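Local coordinates for protein putative trimethylamine methyltransferase (Rhizobium meliloti, PDB 4YYC) that probably acts as a methyltransferase of the trimethylamine methyltransferase family, at residues Arg46-Tyr51 with Met380-Gly385; Val136-Tyr141 with Phe388-Ala393; Asn242-Asn247 with Gln268-Ser273; Val262-Asn267 with Gln305-Gly310. All coordinates share one frame; numbering follows the deposited sequence.

Contact 1 of 4, residues Arg46-Tyr51 with Met380-Gly385; sequences RRIREY and MTLLAG
The guanidinium of Arg46 lies flat against Gly385, the residue that closes a Schellman motif at the C-terminal end of helix 368-383. Gly385 CA sits 3.4 Å above the guanidinium plane, over its centre. The N-H groups of the arginine bond to strand 134-137 and the turn just before it: NE to Thr135 OG1, and NH1 to both Ala134 O and Gly132 O, which together fix the rotation of the plate. Gly385 O approaches Arg46 NH1 to 3.3 Å, yet at an angle too poor for a hydrogen bond. Any side chain at Gly385 would run into Glu50 CG and press on Arg46 NH2, so glycine suits the site twice over, through this fit and through its positive phi of 78°. The Tyr51 ring meets Tyr341 edge-to-face, and its hydroxyl bonds to Arg49 O of the second subunit, which brings the dimer interface up to this loop. Alongside, Ile48 CD1 reaches Leu382 CD2 at 4.1 Å, the two side chains crossing at about a right angle. A water lies within hydrogen-bonding reach of both Arg49 O and Leu382 O. The loop is pinned to the helix end by Tyr51 N, which donates to Leu383 O at 2.8 Å and 168°, while Glu50 CA brings its C-H to that same oxygen at 3.3 Å.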
loop_
_atom_site.group_PDB
_atom_site.type_symbol
_atom_site.label_atom_id
_atom_site.label_comp_id
_atom_site.label_asym_id
_atom_site.label_seq_id
_atom_site.Cartn_x
_atom_site.Cartn_y
_atom_site.Cartn_z
ATOM N N ARG A 46 -1.327 -15.856 8.121
ATOM C CA ARG A 46 -1.322 -15.511 6.697
ATOM C C ARG A 46 -1.503 -16.699 5.797
ATOM O O ARG A 46 -0.818 -17.709 5.983
ATOM C CB ARG A 46 -0.012 -14.783 6.302
ATOM C CG ARG A 46 0.045 -13.329 6.739
ATOM C CD ARG A 46 1.411 -12.719 6.491
ATOM N NE ARG A 46 2.338 -13.055 7.586
ATOM C CZ ARG A 46 3.330 -13.951 7.547
ATOM N NH1 ARG A 46 4.039 -14.128 8.634
ATOM N NH2 ARG A 46 3.623 -14.659 6.458
ATOM N N ARG A 47 -2.465 -16.595 4.872
ATOM C CA ARG A 47 -2.699 -17.612 3.842
ATOM C C ARG A 47 -2.115 -17.130 2.526
ATOM O O ARG A 47 -1.999 -17.901 1.579
ATOM C CB ARG A 47 -4.191 -17.895 3.669
ATOM C CG ARG A 47 -4.952 -18.252 4.935
ATOM C CD ARG A 47 -4.332 -19.407 5.673
ATOM N NE ARG A 47 -5.179 -19.818 6.786
ATOM C CZ ARG A 47 -4.723 -20.382 7.895
ATOM N NH1 ARG A 47 -5.566 -20.714 8.854
ATOM N NH2 ARG A 47 -3.425 -20.607 8.039
ATOM N N ILE A 48 -1.767 -15.855 2.463
ATOM C CA ILE A 48 -1.176 -15.233 1.309
ATOM C C ILE A 48 0.344 -15.407 1.361
ATOM O O ILE A 48 0.910 -15.725 2.423
ATOM C CB ILE A 48 -1.554 -13.727 1.203
ATOM C CG1 ILE A 48 -1.153 -12.961 2.454
ATOM C CG2 ILE A 48 -3.058 -13.588 1.009
ATOM C CD1 ILE A 48 -1.361 -11.453 2.270
ATOM N N ARG A 49 0.991 -15.211 0.209
ATOM C CA ARG A 49 2.430 -15.361 -0.023
ATOM C C ARG A 49 3.228 -14.166 0.432
ATOM O O ARG A 49 2.681 -13.038 0.494
ATOM C CB ARG A 49 2.712 -15.482 -1.539
ATOM C CG ARG A 49 2.196 -16.742 -2.145
ATOM C CD ARG A 49 2.437 -16.740 -3.629
ATOM N NE ARG A 49 1.348 -17.458 -4.243
ATOM C CZ ARG A 49 1.395 -17.986 -5.445
ATOM N NH1 ARG A 49 2.502 -17.887 -6.164
ATOM N NH2 ARG A 49 0.339 -18.618 -5.914
ATOM N N GLU A 50 4.516 -14.382 0.717
ATOM C CA GLU A 50 5.457 -13.285 0.994
ATOM C C GLU A 50 5.979 -12.685 -0.314
ATOM O O GLU A 50 6.291 -13.407 -1.269
ATOM C CB GLU A 50 6.640 -13.756 1.847
ATOM C CG GLU A 50 6.201 -14.503 3.110
ATOM C CD GLU A 50 6.140 -16.032 2.933
ATOM O OE1 GLU A 50 5.874 -16.560 1.811
ATOM O OE2 GLU A 50 6.374 -16.726 3.946
ATOM N N TYR A 51 6.000 -11.352 -0.402
ATOM C CA TYR A 51 6.536 -10.677 -1.561
ATOM C C TYR A 51 8.038 -10.498 -1.409
ATOM O O TYR A 51 8.494 -9.991 -0.347
ATOM C CB TYR A 51 5.883 -9.297 -1.679
ATOM C CG TYR A 51 6.301 -8.619 -2.954
ATOM C CD1 TYR A 51 5.844 -9.075 -4.181
ATOM C CD2 TYR A 51 7.108 -7.492 -2.947
ATOM C CE1 TYR A 51 6.219 -8.481 -5.348
ATOM C CE2 TYR A 51 7.483 -6.868 -4.127
ATOM C CZ TYR A 51 7.021 -7.343 -5.334
ATOM O OH TYR A 51 7.349 -6.770 -6.523
HETATM N N MSE A 380 3.494 -2.949 2.859
HETATM C CA MSE A 380 4.769 -3.697 2.806
HETATM C C MSE A 380 4.857 -4.610 3.998
HETATM O O MSE A 380 5.249 -5.767 3.898
HETATM C CB MSE A 380 5.951 -2.735 2.713
HETATM C CG MSE A 380 7.320 -3.355 2.884
HETATM SE SE MSE A 380 7.802 -3.775 4.719
HETATM C CE MSE A 380 7.968 -1.936 5.353
ATOM N N THR A 381 4.409 -4.129 5.160
ATOM C CA THR A 381 4.589 -4.897 6.397
ATOM C C THR A 381 3.859 -6.225 6.275
ATOM O O THR A 381 4.382 -7.294 6.597
ATOM C CB THR A 381 4.051 -4.093 7.599
ATOM O OG1 THR A 381 4.787 -2.867 7.723
ATOM C CG2 THR A 381 4.152 -4.853 8.882
ATOM N N LEU A 382 2.640 -6.170 5.741
ATOM C CA LEU A 382 1.863 -7.406 5.598
ATOM C C LEU A 382 2.451 -8.275 4.490
ATOM O O LEU A 382 2.615 -9.504 4.652
ATOM C CB LEU A 382 0.421 -7.092 5.254
ATOM C CG LEU A 382 -0.474 -8.336 5.079
ATOM C CD1 LEU A 382 -0.682 -9.000 6.403
ATOM C CD2 LEU A 382 -1.790 -7.987 4.423
ATOM N N LEU A 383 2.738 -7.684 3.347
ATOM C CA LEU A 383 3.147 -8.483 2.192
ATOM C C LEU A 383 4.529 -9.082 2.361
ATOM O O LEU A 383 4.818 -10.151 1.804
ATOM C CB LEU A 383 3.074 -7.646 0.908
ATOM C CG LEU A 383 1.668 -7.177 0.541
ATOM C CD1 LEU A 383 1.747 -6.413 -0.743
ATOM C CD2 LEU A 383 0.717 -8.321 0.395
ATOM N N ALA A 384 5.366 -8.448 3.183
ATOM C CA ALA A 384 6.685 -9.019 3.534
ATOM C C ALA A 384 6.571 -10.197 4.472
ATOM O O ALA A 384 7.573 -10.895 4.685
ATOM C CB ALA A 384 7.557 -7.934 4.174
ATOM N N GLY A 385 5.403 -10.436 5.074
ATOM C CA GLY A 385 5.261 -11.533 6.048
ATOM C C GLY A 385 5.842 -11.168 7.397
ATOM O O GLY A 385 6.500 -11.986 8.033
HETATM O O HOH W 1 2.407 -11.812 3.105
#

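Contact 2 of 4, residues Val136-Tyr141 with Phe388-Ala393; sequences VFAPVY and FVLHAA
Phe388 pairs with Val136 in a parallel beta bridge, both side chains leaving on the same face of the sheet. Its chi1 of 175° puts CG anti to the backbone N, and the ring carbon CE1 lies 3.8 Å from Ala138 CB. Val389 follows with the first two backbone bonds: its N donates to Val136 O and its O accepts from Ala138 N, each at 2.8 Å. On the opposite face, Val389 lies side by side with Phe137, its CB in the plane of the ring at the edge and its CG2 3.7 Å from Phe137 CD1. Leu390 then turns CD1 toward Tyr141 CB, 3.8 Å away, while its CG covers one face of the His391 imidazole. At His391 the chain adopts positive phi, and the short parallel pair ends in a turn with an irregular set of bonds. His391 N binds Pro139 O at 3.0 Å, approaching from well above the carbonyl plane, and the imidazole ND1 accepts from Tyr141 N at 3.2 Å. The turn thus brings NE2 to an unidentified ligand, probably from the crystallisation liquor, to which it bonds. Ala392 N donates to Ala138 O nearly along the C=O axis, and its CB meets Phe137 CB. Ala393 O closes the series by accepting from Val140 N at 2.9 Å. Strand 134-137 runs between strands 44-45 and 388-389; Leu414 of helix 404-420 packs on Phe137 and Ala392, while Leu243 of strand 240-245 packs on Tyr141 and Leu390.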
loop_
_atom_site.group_PDB
_atom_site.type_symbol
_atom_site.label_atom_id
_atom_site.label_comp_id
_atom_site.label_asym_id
_atom_site.label_seq_id
_atom_site.Cartn_x
_atom_site.Cartn_y
_atom_site.Cartn_z
ATOM N N VAL A 136 1.463 -10.334 14.160
ATOM C CA VAL A 136 0.976 -9.797 15.416
ATOM C C VAL A 136 1.209 -8.282 15.404
ATOM O O VAL A 136 2.341 -7.821 15.327
ATOM C CB VAL A 136 1.772 -10.434 16.581
ATOM C CG1 VAL A 136 1.400 -9.829 17.914
ATOM C CG2 VAL A 136 1.549 -11.945 16.602
ATOM N N PHE A 137 0.130 -7.518 15.576
ATOM C CA PHE A 137 0.177 -6.064 15.591
ATOM C C PHE A 137 0.274 -5.554 17.028
ATOM O O PHE A 137 -0.502 -5.973 17.910
ATOM C CB PHE A 137 -1.062 -5.464 14.971
ATOM C CG PHE A 137 -1.207 -5.725 13.501
ATOM C CD1 PHE A 137 -0.142 -5.619 12.650
ATOM C CD2 PHE A 137 -2.471 -6.019 12.961
ATOM C CE1 PHE A 137 -0.317 -5.818 11.267
ATOM C CE2 PHE A 137 -2.643 -6.207 11.596
ATOM C CZ PHE A 137 -1.570 -6.116 10.753
ATOM N N ALA A 138 1.137 -4.555 17.240
ATOM C CA ALA A 138 1.286 -3.868 18.524
ATOM C C ALA A 138 1.254 -2.372 18.323
ATOM O O ALA A 138 1.577 -1.882 17.222
ATOM C CB ALA A 138 2.587 -4.203 19.198
ATOM N N PRO A 139 0.899 -1.619 19.358
ATOM C CA PRO A 139 0.864 -0.151 19.185
ATOM C C PRO A 139 2.197 0.552 18.996
ATOM O O PRO A 139 3.293 -0.016 19.145
ATOM C CB PRO A 139 0.178 0.347 20.468
ATOM C CG PRO A 139 -0.462 -0.868 21.087
ATOM C CD PRO A 139 0.332 -2.039 20.640
ATOM N N VAL A 140 2.070 1.814 18.610
ATOM C CA VAL A 140 3.136 2.813 18.770
ATOM C C VAL A 140 3.945 2.616 20.046
ATOM O O VAL A 140 3.399 2.308 21.104
ATOM C CB VAL A 140 2.559 4.225 18.671
ATOM C CG1 VAL A 140 1.526 4.481 19.766
ATOM C CG2 VAL A 140 3.656 5.293 18.625
ATOM N N TYR A 141 5.251 2.849 19.934
ATOM C CA TYR A 141 6.181 2.724 21.070
ATOM C C TYR A 141 7.140 3.915 21.057
ATOM O O TYR A 141 7.771 4.224 20.036
ATOM C CB TYR A 141 6.945 1.416 20.872
ATOM C CG TYR A 141 7.890 0.975 21.974
ATOM C CD1 TYR A 141 9.080 1.655 22.194
ATOM C CD2 TYR A 141 7.608 -0.163 22.714
ATOM C CE1 TYR A 141 9.977 1.246 23.172
ATOM C CE2 TYR A 141 8.510 -0.584 23.680
ATOM C CZ TYR A 141 9.681 0.110 23.899
ATOM O OH TYR A 141 10.577 -0.301 24.894
ATOM N N PHE A 388 6.073 -9.575 13.795
ATOM C CA PHE A 388 5.773 -8.707 14.909
ATOM C C PHE A 388 5.863 -7.285 14.420
ATOM O O PHE A 388 6.894 -6.891 13.877
ATOM C CB PHE A 388 6.722 -8.954 16.079
ATOM C CG PHE A 388 6.526 -8.010 17.198
ATOM C CD1 PHE A 388 5.286 -7.912 17.812
ATOM C CD2 PHE A 388 7.571 -7.198 17.657
ATOM C CE1 PHE A 388 5.081 -7.032 18.844
ATOM C CE2 PHE A 388 7.355 -6.277 18.685
ATOM C CZ PHE A 388 6.106 -6.200 19.275
ATOM N N VAL A 389 4.774 -6.558 14.558
ATOM C CA VAL A 389 4.695 -5.216 14.060
ATOM C C VAL A 389 4.553 -4.254 15.223
ATOM O O VAL A 389 3.438 -3.950 15.716
ATOM C CB VAL A 389 3.509 -5.061 13.080
ATOM C CG1 VAL A 389 3.554 -3.696 12.420
ATOM C CG2 VAL A 389 3.475 -6.160 12.033
ATOM N N LEU A 390 5.685 -3.694 15.619
ATOM C CA LEU A 390 5.676 -2.547 16.501
ATOM C C LEU A 390 5.196 -1.341 15.727
ATOM O O LEU A 390 5.381 -1.249 14.509
ATOM C CB LEU A 390 7.095 -2.318 17.031
ATOM C CG LEU A 390 7.203 -1.437 18.288
ATOM C CD1 LEU A 390 6.386 -2.006 19.423
ATOM C CD2 LEU A 390 8.700 -1.318 18.617
ATOM N N HIS A 391 4.531 -0.397 16.396
ATOM C CA HIS A 391 4.080 0.840 15.766
ATOM C C HIS A 391 2.990 0.598 14.720
ATOM O O HIS A 391 2.874 1.325 13.732
ATOM C CB HIS A 391 5.162 1.686 15.122
ATOM C CG HIS A 391 6.452 1.765 15.883
ATOM N ND1 HIS A 391 6.577 2.370 17.109
ATOM C CD2 HIS A 391 7.693 1.395 15.525
ATOM C CE1 HIS A 391 7.829 2.338 17.495
ATOM N NE2 HIS A 391 8.538 1.757 16.550
ATOM N N ALA A 392 2.182 -0.427 14.923
ATOM C CA ALA A 392 1.105 -0.685 13.957
ATOM C C ALA A 392 0.020 0.364 13.935
ATOM O O ALA A 392 -0.660 0.521 12.915
ATOM C CB ALA A 392 0.506 -2.064 14.233
ATOM N N ALA A 393 -0.157 1.101 15.024
ATOM C CA ALA A 393 -1.135 2.209 15.104
ATOM C C ALA A 393 -0.717 3.261 16.059
ATOM O O ALA A 393 -0.209 2.945 17.170
ATOM C CB ALA A 393 -2.505 1.723 15.473
#

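Contact 3 of 4, residues Asn242-Asn247 with Gln268-Ser273; sequences NLINAN and QACVVS
Asn242 extends its amide alongside residues 268-269, ND2 lying 3.0 Å from Ala269 O and 3.9 Å from Gln268 CB. Its CG is anti to the carbonyl carbon (chi1 -56°), beside the backbone N, and that N adds a weak bond to the same Ala269 O. An alanine here removes the amide, and would probably leave Ala269 O with only the weak backbone bond from Asn242 N and Thr240 OG1 without this partner. Beyond it the strands run parallel with regular backbone bonds: Val271 N to Asn242 O, Ile244 N to Val271 O, and Ser273 N to Ile244 O. Two carbonyls are gripped twice. Val271 O takes Ile244 N and, from the opposite face of its plane, Ser273 OG at 3.1 Å. Ser273 O likewise receives Ala246 N from one face and Asn245 ND2 from the other, the latter at 3.2 Å and 160°. That amide also bonds to the unidentified ligand, so the serine carbonyl probably helps to position it. Among the apolar groups, Ile244 CG1 rests 3.8 Å from both CB and SG of Cys270, while Leu243 CD1 on the other face touches Ser273 OG. Strand 240-245, helix 254-265 and strand 269-277 form a beta-alpha-beta crossover, as in TIM barrels. The helix packs on Asn242 and Ile244 through Tyr263, Ala259 and Ala260; Leu243 faces Tyr141 and Leu390, and strand 313-322 pairs along the far edge of strand 269-277.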
loop_
_atom_site.group_PDB
_atom_site.type_symbol
_atom_site.label_atom_id
_atom_site.label_comp_id
_atom_site.label_asym_id
_atom_site.label_seq_id
_atom_site.Cartn_x
_atom_site.Cartn_y
_atom_site.Cartn_z
ATOM N N ASN A 242 10.671 -7.678 24.148
ATOM C CA ASN A 242 11.426 -6.580 24.727
ATOM C C ASN A 242 12.309 -5.961 23.696
ATOM O O ASN A 242 13.038 -6.671 23.022
ATOM C CB ASN A 242 12.185 -7.088 25.944
ATOM C CG ASN A 242 11.254 -7.722 26.941
ATOM O OD1 ASN A 242 10.493 -6.997 27.567
ATOM N ND2 ASN A 242 11.209 -9.048 27.002
ATOM N N LEU A 243 12.214 -4.656 23.500
ATOM C CA LEU A 243 12.911 -4.000 22.413
ATOM C C LEU A 243 14.370 -3.764 22.742
ATOM O O LEU A 243 14.680 -2.994 23.633
ATOM C CB LEU A 243 12.212 -2.693 22.065
ATOM C CG LEU A 243 12.755 -1.929 20.873
ATOM C CD1 LEU A 243 12.667 -2.717 19.601
ATOM C CD2 LEU A 243 11.896 -0.664 20.739
ATOM N N ILE A 244 15.258 -4.405 21.990
ATOM C CA ILE A 244 16.710 -4.315 22.194
ATOM C C ILE A 244 17.296 -3.636 20.948
ATOM O O ILE A 244 17.574 -4.305 19.931
ATOM C CB ILE A 244 17.352 -5.706 22.447
ATOM C CG1 ILE A 244 16.649 -6.430 23.621
ATOM C CG2 ILE A 244 18.871 -5.546 22.641
ATOM C CD1 ILE A 244 16.762 -5.728 24.966
ATOM N N ASN A 245 17.412 -2.317 20.970
ATOM C CA ASN A 245 17.968 -1.623 19.842
ATOM C C ASN A 245 19.486 -1.725 19.766
ATOM O O ASN A 245 20.164 -1.786 20.797
ATOM C CB ASN A 245 17.583 -0.161 19.857
ATOM C CG ASN A 245 16.102 0.062 19.602
ATOM O OD1 ASN A 245 15.380 0.503 20.501
ATOM N ND2 ASN A 245 15.645 -0.204 18.387
ATOM N N ALA A 246 20.014 -1.772 18.550
ATOM C CA ALA A 246 21.395 -1.438 18.288
ATOM C C ALA A 246 21.477 0.064 18.161
ATOM O O ALA A 246 20.537 0.717 17.657
ATOM C CB ALA A 246 21.910 -2.070 17.016
ATOM N N ASN A 247 22.601 0.597 18.579
ATOM C CA ASN A 247 22.974 1.972 18.297
ATOM C C ASN A 247 23.682 1.983 16.952
ATOM O O ASN A 247 24.892 2.060 16.845
ATOM C CB ASN A 247 23.861 2.527 19.412
ATOM C CG ASN A 247 24.139 4.001 19.240
ATOM O OD1 ASN A 247 23.508 4.684 18.418
ATOM N ND2 ASN A 247 25.114 4.505 19.996
ATOM N N GLN A 268 12.617 -14.769 28.183
ATOM C CA GLN A 268 11.784 -13.738 27.588
ATOM C C GLN A 268 12.418 -13.267 26.279
ATOM O O GLN A 268 13.609 -13.468 26.058
ATOM C CB GLN A 268 11.587 -12.589 28.542
ATOM C CG GLN A 268 11.027 -13.025 29.880
ATOM C CD GLN A 268 9.762 -13.803 29.720
ATOM O OE1 GLN A 268 8.780 -13.275 29.159
ATOM N NE2 GLN A 268 9.753 -15.077 30.162
ATOM N N ALA A 269 11.616 -12.713 25.388
ATOM C CA ALA A 269 12.082 -12.499 24.031
ATOM C C ALA A 269 12.719 -11.127 23.852
ATOM O O ALA A 269 12.211 -10.115 24.347
ATOM C CB ALA A 269 10.942 -12.673 23.027
ATOM N N CYS A 270 13.779 -11.108 23.065
ATOM C CA CYS A 270 14.480 -9.900 22.692
ATOM C C CYS A 270 14.208 -9.595 21.212
ATOM O O CYS A 270 14.404 -10.497 20.359
ATOM C CB CYS A 270 15.978 -10.084 22.875
ATOM S SG CYS A 270 16.458 -10.100 24.617
ATOM N N VAL A 271 13.749 -8.373 20.918
ATOM C CA VAL A 271 13.532 -7.940 19.541
ATOM C C VAL A 271 14.753 -7.133 19.152
ATOM O O VAL A 271 14.834 -5.936 19.457
ATOM C CB VAL A 271 12.228 -7.095 19.389
ATOM C CG1 VAL A 271 11.964 -6.810 17.902
ATOM C CG2 VAL A 271 11.051 -7.759 20.087
ATOM N N VAL A 272 15.727 -7.774 18.504
ATOM C CA VAL A 272 17.022 -7.127 18.220
ATOM C C VAL A 272 16.894 -6.254 16.986
ATOM O O VAL A 272 16.742 -6.759 15.864
ATOM C CB VAL A 272 18.164 -8.182 18.052
ATOM C CG1 VAL A 272 19.462 -7.478 17.650
ATOM C CG2 VAL A 272 18.348 -8.928 19.338
ATOM N N SER A 273 16.993 -4.947 17.168
ATOM C CA SER A 273 16.519 -4.014 16.163
ATOM C C SER A 273 17.529 -2.907 15.869
ATOM O O SER A 273 17.649 -1.928 16.617
ATOM C CB SER A 273 15.184 -3.359 16.625
ATOM O OG SER A 273 14.183 -4.360 16.834
#

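Contact 4 of 4, residues Val262-Asn267 with Gln305-Gly310; sequences VYARHN and QLIRKG
Apolar contact between Ile307 and the residues Ala264 and Arg265 joins the C-terminal ends of two helices. Ile307 CG2 is set anti to the backbone N, where it meets Ala264 CB at 3.8 Å and presses closely on Arg265 CG at 3.3 Å. The Arg265 and Ile307 side chains cross at about a right angle, and Ile307 CD1 lies 4.1 Å above one face of the Arg265 guanidinium, offset toward its rim. Arg308 adds its aliphatic part, with CB and CG each 3.5 Å from Ala264 O. No hydrogen bond joins the two segments.

Charged groups make up the second kind of contact. In the Arg308 conformer given, one of two and therefore doubtful in detail, Arg265 CG lies over one face of the Arg308 guanidinium, toward its rim, and Arg265 NE comes within 3.9 Å of Arg308 NH1. The salt bridge of Arg265 NH2 to Glu82 probably eases this meeting of like charges. An alanine in place of Arg265 would probably leave Glu82 without this salt-bridge partner and Ile307 CG2 and CD1 less well covered.

Polar bonds within the second segment complete the account: Gly310 N donates to Gln305 OE1 at 2.8 Å, an oxygen that Thr112 OG1 also engages, and this ties the turn after helix 286-307 back to its last residues. Helices 254-265 and 286-307 follow the successive parallel strands 240-245 and 269-277, and side-by-side packing of such consecutive helices around the strands is typical of the outer layer of a TIM barrel.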
loop_
_atom_site.group_PDB
_atom_site.type_symbol
_atom_site.label_atom_id
_atom_site.label_comp_id
_atom_site.label_asym_id
_atom_site.label_seq_id
_atom_site.Cartn_x
_atom_site.Cartn_y
_atom_site.Cartn_z
ATOM N N VAL A 262 19.107 -9.725 31.056
ATOM C CA VAL A 262 18.046 -10.100 31.981
ATOM C C VAL A 262 16.988 -10.948 31.299
ATOM O O VAL A 262 16.641 -12.020 31.754
ATOM C CB VAL A 262 17.378 -8.855 32.610
ATOM C CG1 VAL A 262 16.133 -9.218 33.424
ATOM C CG2 VAL A 262 18.385 -8.035 33.413
ATOM N N TYR A 263 16.437 -10.436 30.200
ATOM C CA TYR A 263 15.374 -11.147 29.541
ATOM C C TYR A 263 15.780 -12.503 28.992
ATOM O O TYR A 263 15.048 -13.494 29.202
ATOM C CB TYR A 263 14.756 -10.263 28.463
ATOM C CG TYR A 263 13.954 -9.116 29.082
ATOM C CD1 TYR A 263 12.933 -9.390 29.973
ATOM C CD2 TYR A 263 14.218 -7.782 28.790
ATOM C CE1 TYR A 263 12.164 -8.383 30.528
ATOM C CE2 TYR A 263 13.454 -6.776 29.372
ATOM C CZ TYR A 263 12.438 -7.096 30.220
ATOM O OH TYR A 263 11.696 -6.080 30.768
ATOM N N ALA A 264 16.966 -12.591 28.376
ATOM C CA ALA A 264 17.433 -13.891 27.884
ATOM C C ALA A 264 17.639 -14.896 29.014
ATOM O O ALA A 264 17.397 -16.067 28.811
ATOM C CB ALA A 264 18.677 -13.737 27.030
ATOM N N ARG A 265 18.037 -14.471 30.208
ATOM C CA ARG A 265 18.160 -15.412 31.303
ATOM C C ARG A 265 16.847 -15.927 31.842
ATOM O O ARG A 265 16.828 -16.983 32.480
ATOM C CB ARG A 265 18.950 -14.786 32.436
ATOM C CG ARG A 265 20.434 -14.738 32.175
ATOM C CD ARG A 265 21.191 -14.599 33.478
ATOM N NE ARG A 265 22.625 -14.651 33.243
ATOM C CZ ARG A 265 23.423 -13.593 33.092
ATOM N NH1 ARG A 265 22.967 -12.355 33.138
ATOM N NH2 ARG A 265 24.730 -13.810 32.900
ATOM N N HIS A 266 15.751 -15.203 31.587
ATOM C CA HIS A 266 14.429 -15.608 32.036
ATOM C C HIS A 266 13.479 -16.047 30.910
ATOM O O HIS A 266 12.288 -16.050 31.111
ATOM C CB HIS A 266 13.825 -14.441 32.822
ATOM C CG HIS A 266 14.594 -14.122 34.055
ATOM N ND1 HIS A 266 14.579 -14.935 35.155
ATOM C CD2 HIS A 266 15.439 -13.105 34.335
ATOM C CE1 HIS A 266 15.400 -14.448 36.072
ATOM N NE2 HIS A 266 15.905 -13.312 35.617
ATOM N N ASN A 267 14.038 -16.470 29.768
ATOM C CA ASN A 267 13.223 -17.088 28.703
ATOM C C ASN A 267 12.291 -16.072 28.074
ATOM O O ASN A 267 11.249 -16.471 27.529
ATOM C CB ASN A 267 12.375 -18.276 29.250
ATOM C CG ASN A 267 12.027 -19.337 28.205
ATOM O OD1 ASN A 267 11.312 -19.096 27.208
ATOM N ND2 ASN A 267 12.483 -20.521 28.464
ATOM N N GLN A 305 21.959 -16.024 22.678
ATOM C CA GLN A 305 22.163 -17.464 22.822
ATOM C C GLN A 305 23.381 -17.744 23.678
ATOM O O GLN A 305 23.474 -18.817 24.272
ATOM C CB GLN A 305 22.276 -18.162 21.451
ATOM C CG GLN A 305 21.109 -17.911 20.495
ATOM C CD GLN A 305 19.811 -18.338 21.094
ATOM O OE1 GLN A 305 19.579 -19.564 21.290
ATOM N NE2 GLN A 305 18.950 -17.370 21.435
ATOM N N LEU A 306 24.313 -16.786 23.741
ATOM C CA LEU A 306 25.440 -16.890 24.671
ATOM C C LEU A 306 25.016 -16.765 26.115
ATOM O O LEU A 306 25.690 -17.299 27.031
ATOM C CB LEU A 306 26.557 -15.911 24.327
ATOM C CG LEU A 306 27.220 -16.073 22.957
ATOM C CD1 LEU A 306 28.231 -14.965 22.793
ATOM C CD2 LEU A 306 27.860 -17.414 22.794
ATOM N N ILE A 307 23.951 -16.019 26.353
ATOM C CA ILE A 307 23.358 -15.913 27.680
ATOM C C ILE A 307 22.550 -17.162 27.992
ATOM O O ILE A 307 22.779 -17.740 29.051
ATOM C CB ILE A 307 22.507 -14.647 27.818
ATOM C CG1 ILE A 307 23.395 -13.394 27.656
ATOM C CG2 ILE A 307 21.721 -14.637 29.134
ATOM C CD1 ILE A 307 24.319 -13.104 28.825
ATOM N N ARG A 308 21.619 -17.573 27.120
ATOM C CA ARG A 308 20.877 -18.836 27.290
ATOM C C ARG A 308 20.517 -19.421 25.948
ATOM O O ARG A 308 19.808 -18.798 25.134
ATOM C CB ARG A 308 19.600 -18.630 28.079
ATOM C CG ARG A 308 19.798 -18.483 29.558
ATOM C CD ARG A 308 20.625 -19.583 30.192
ATOM N NE ARG A 308 20.715 -19.315 31.612
ATOM C CZ ARG A 308 21.677 -18.639 32.224
ATOM N NH1 ARG A 308 22.698 -18.137 31.563
ATOM N NH2 ARG A 308 21.624 -18.503 33.534
ATOM N N LYS A 309 21.017 -20.616 25.668
ATOM C CA LYS A 309 20.646 -21.326 24.464
ATOM C C LYS A 309 19.140 -21.507 24.464
ATOM O O LYS A 309 18.552 -21.902 25.477
ATOM C CB LYS A 309 21.337 -22.687 24.422
ATOM C CG LYS A 309 22.801 -22.605 24.053
ATOM C CD LYS A 309 23.493 -23.958 24.135
ATOM C CE LYS A 309 24.991 -23.770 23.924
ATOM N NZ LYS A 309 25.673 -25.071 23.772
ATOM N N GLY A 310 18.513 -21.162 23.338
ATOM C CA GLY A 310 17.094 -21.262 23.216
ATOM C C GLY A 310 16.331 -20.032 23.625
ATOM O O GLY A 310 15.115 -19.980 23.423
#

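The four contacts form a chain of neighbours running from the dimer interface, through the interior, to the outer helices. Contact 1 touches contact 2 through Thr381 CG2 and Val389 CG2, 3.5 Å apart. Contact 2, whose centre is about 14 Å from that of contact 3, meets it where Tyr141 CE1 lies 3.6 Å from Leu243 CD2. These two inner contacts share the unidentified ligand, held by His391 NE2 and Asn245 ND2, which marks a pocket that may correspond to the active site. Contact 4 joins contact 3 by a probable hydrogen bond from Gln268 N to Tyr263 O (2.9 Å), whereas the centres of contacts 1 and 4 are about 30 Å apart.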